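Local coordinates for protein aminotransferase (Neisseria meningitidis Z2491, PDB 3JTX) that probably transfers amino groups between amino acids and keto acids, using a covalently held pyridoxal phosphate cofactor, as a class I/II aminotransferase, at residues H42-I48 and S247-L252. Numbering follows the deposited sequence.
Sequences HPTPKVI and SNVPGL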
ATOM      1  N   HIS A  42      11.308   4.922  20.974  1.00 23.20           N
ATOM      2  CA  HIS A  42      11.266   6.301  21.422  1.00 22.53           C
ATOM      3  C   HIS A  42       9.947   6.920  20.958  1.00 22.27           C
ATOM      4  O   HIS A  42       9.398   6.516  19.936  1.00 21.01           O
ATOM      5  CB  HIS A  42      12.442   7.113  20.868  1.00 22.55           C
ATOM      6  CG  HIS A  42      13.787   6.582  21.266  1.00 22.89           C
ATOM      7  ND1 HIS A  42      14.935   6.862  20.559  1.00 21.73           N
ATOM      8  CD2 HIS A  42      14.162   5.779  22.291  1.00 23.91           C
ATOM      9  CE1 HIS A  42      15.962   6.257  21.134  1.00 23.29           C
ATOM     10  NE2 HIS A  42      15.521   5.595  22.188  1.00 22.82           N
ATOM     11  N   PRO A  43       9.444   7.913  21.707  1.00 22.02           N
ATOM     12  CA  PRO A  43       8.127   8.480  21.401  1.00 21.60           C
ATOM     13  C   PRO A  43       8.097   9.409  20.175  1.00 21.38           C
ATOM     14  O   PRO A  43       9.112  10.011  19.795  1.00 20.31           O
ATOM     15  CB  PRO A  43       7.768   9.266  22.669  1.00 21.95           C
ATOM     16  CG  PRO A  43       9.074   9.592  23.326  1.00 22.03           C
ATOM     17  CD  PRO A  43      10.071   8.538  22.889  1.00 22.41           C
ATOM     18  N   THR A  44       6.912   9.513  19.581  1.00 20.88           N
ATOM     19  CA  THR A  44       6.656  10.400  18.451  1.00 19.75           C
ATOM     20  C   THR A  44       6.747  11.860  18.878  1.00 19.36           C
ATOM     21  O   THR A  44       6.187  12.233  19.899  1.00 18.78           O
ATOM     22  CB  THR A  44       5.260  10.109  17.871  1.00 20.04           C
ATOM     23  OG1 THR A  44       5.222   8.744  17.420  1.00 19.44           O
ATOM     24  CG2 THR A  44       4.933  11.047  16.707  1.00 19.11           C
ATOM     25  N   PRO A  45       7.453  12.693  18.099  1.00 18.59           N
ATOM     26  CA  PRO A  45       7.565  14.120  18.414  1.00 18.48           C
ATOM     27  C   PRO A  45       6.317  14.929  18.103  1.00 18.25           C
ATOM     28  O   PRO A  45       5.624  14.659  17.132  1.00 17.55           O
ATOM     29  CB  PRO A  45       8.702  14.590  17.505  1.00 18.27           C
ATOM     30  CG  PRO A  45       8.710  13.648  16.386  1.00 18.31           C
ATOM     31  CD  PRO A  45       8.224  12.336  16.899  1.00 19.01           C
ATOM     32  N   LYS A  46       6.097  15.965  18.902  1.00 18.70           N
ATOM     33  CA  LYS A  46       4.948  16.840  18.785  1.00 19.14           C
ATOM     34  C   LYS A  46       4.909  17.638  17.480  1.00 18.82           C
ATOM     35  O   LYS A  46       3.831  17.939  16.990  1.00 18.56           O
ATOM     36  CB  LYS A  46       4.897  17.793  19.989  1.00 19.54           C
ATOM     37  CG  LYS A  46       3.731  18.772  20.004  1.00 21.40           C
ATOM     38  CD  LYS A  46       3.597  19.470  21.376  1.00 24.20           C
ATOM     39  CE  LYS A  46       3.000  20.875  21.254  1.00 25.75           C
ATOM     40  NZ  LYS A  46       1.641  20.849  20.669  1.00 26.72           N
ATOM     41  N   VAL A  47       6.067  17.996  16.923  1.00 18.48           N
ATOM     42  CA  VAL A  47       6.084  18.757  15.667  1.00 18.33           C
ATOM     43  C   VAL A  47       5.321  18.012  14.544  1.00 17.53           C
ATOM     44  O   VAL A  47       4.657  18.636  13.719  1.00 17.08           O
ATOM     45  CB  VAL A  47       7.522  19.121  15.203  1.00 18.22           C
ATOM     46  CG1 VAL A  47       8.328  17.886  14.790  1.00 18.80           C
ATOM     47  CG2 VAL A  47       7.470  20.120  14.063  1.00 18.95           C
ATOM     48  N   ILE A  48       5.402  16.683  14.548  1.00 17.34           N
ATOM     49  CA  ILE A  48       4.729  15.850  13.555  1.00 17.04           C
ATOM     50  C   ILE A  48       3.225  15.719  13.873  1.00 16.65           C
ATOM     51  O   ILE A  48       2.372  15.899  12.989  1.00 15.66           O
ATOM     52  CB  ILE A  48       5.398  14.450  13.446  1.00 17.20           C
ATOM     53  CG1 ILE A  48       6.873  14.579  13.032  1.00 18.05           C
ATOM     54  CG2 ILE A  48       4.651  13.544  12.439  1.00 17.74           C
ATOM     55  CD1 ILE A  48       7.647  13.221  12.933  1.00 17.26           C
ATOM     56  N   SER A 247      12.470   9.426  12.800  1.00 16.56           N
ATOM     57  CA  SER A 247      11.520  10.315  13.478  1.00 16.62           C
ATOM     58  C   SER A 247      10.554   9.592  14.411  1.00 16.51           C
ATOM     59  O   SER A 247       9.587  10.186  14.887  1.00 17.22           O
ATOM     60  CB  SER A 247      10.726  11.089  12.413  1.00 16.51           C
ATOM     61  OG  SER A 247      11.596  11.923  11.664  1.00 18.86           O
ATOM     62  N   ASN A 248      10.796   8.309  14.667  1.00 17.41           N
ATOM     63  CA  ASN A 248       9.968   7.536  15.606  1.00 17.40           C
ATOM     64  C   ASN A 248       8.487   7.533  15.241  1.00 17.33           C
ATOM     65  O   ASN A 248       7.619   7.619  16.110  1.00 17.36           O
ATOM     66  CB  ASN A 248      10.166   8.062  17.029  1.00 17.83           C
ATOM     67  CG  ASN A 248      11.600   7.959  17.473  1.00 18.17           C
ATOM     68  OD1 ASN A 248      12.192   6.892  17.391  1.00 20.75           O
ATOM     69  ND2 ASN A 248      12.160   9.058  17.964  1.00 17.32           N
ATOM     70  N   VAL A 249       8.213   7.423  13.939  1.00 16.96           N
ATOM     71  CA  VAL A 249       6.848   7.311  13.455  1.00 16.74           C
ATOM     72  C   VAL A 249       6.717   6.122  12.491  1.00 17.18           C
ATOM     73  O   VAL A 249       6.244   6.264  11.359  1.00 17.28           O
ATOM     74  CB  VAL A 249       6.351   8.642  12.831  1.00 17.08           C
ATOM     75  CG1 VAL A 249       6.179   9.711  13.932  1.00 16.40           C
ATOM     76  CG2 VAL A 249       7.288   9.135  11.747  1.00 15.54           C
ATOM     77  N   PRO A 250       7.121   4.921  12.946  1.00 16.94           N
ATOM     78  CA  PRO A 250       6.887   3.758  12.082  1.00 16.95           C
ATOM     79  C   PRO A 250       5.408   3.577  11.746  1.00 16.61           C
ATOM     80  O   PRO A 250       5.088   3.101  10.667  1.00 17.69           O
ATOM     81  CB  PRO A 250       7.391   2.575  12.926  1.00 17.08           C
ATOM     82  CG  PRO A 250       7.291   3.048  14.363  1.00 17.72           C
ATOM     83  CD  PRO A 250       7.626   4.530  14.282  1.00 17.47           C
ATOM     84  N   GLY A 251       4.516   3.965  12.654  1.00 16.48           N
ATOM     85  CA  GLY A 251       3.077   3.903  12.395  1.00 16.20           C
ATOM     86  C   GLY A 251       2.539   4.909  11.375  1.00 16.14           C
ATOM     87  O   GLY A 251       1.427   4.756  10.889  1.00 16.80           O
ATOM     88  N   LEU A 252       3.317   5.928  11.032  1.00 15.64           N
ATOM     89  CA  LEU A 252       2.866   6.917  10.057  1.00 15.53           C
ATOM     90  C   LEU A 252       2.845   6.339   8.639  1.00 15.83           C
ATOM     91  O   LEU A 252       2.052   6.768   7.806  1.00 14.94           O
ATOM     92  CB  LEU A 252       3.726   8.180  10.137  1.00 16.13           C
ATOM     93  CG  LEU A 252       3.273   9.378   9.302  1.00 14.45           C
ATOM     94  CD1 LEU A 252       1.909   9.929   9.779  1.00 12.78           C
ATOM     95  CD2 LEU A 252       4.352  10.456   9.330  1.00 13.91           C
TER
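N248, I48 and V249 carry most of the 326 Å² buried where the loop leading into helix 46-54 packs against the loop between strands 237-242 and 255-259. N248 packs against the extended run H42-T44: N248 CB is 3.4 Å from H42 O and 3.5 Å from P43 O, and N248 OD1 lies 3.5 Å from H42 CB. Its ND2 hydrogen-bonds OD1 of N299 in helix 294-314, which also pairs with H42 ND1, so one asparagine ties both segments to that long helix. N248 points its CA-to-CB bond toward 42-48 and also presents its carbonyl O to T44 OG1, which donates the single hydrogen bond across the contact at 3.0 Å. T44 CG2 meets V249 CG1 at a tight 3.3 Å. Beyond the N-cap residue P45, whose CD rests 3.2 Å from S247 O, the first helical turn points I48 toward 247-252: I48 CD1 reaches S247 CB at 3.8 Å and V249 CG1 at 3.9 Å, while I48 CG2 lies 4.4 Å from L252 CD2. L59 of the second subunit packs on both T44 and V249, placing the contact at the dimer interface. Segment 247-252 follows closely on K245, the lysine modified by pyridoxal phosphate. The contact thus joins the loop leading into helix 46-54 to the loop after the cofactor lysine, within the fold type I aminotransferase architecture and its mostly parallel seven-stranded sheet.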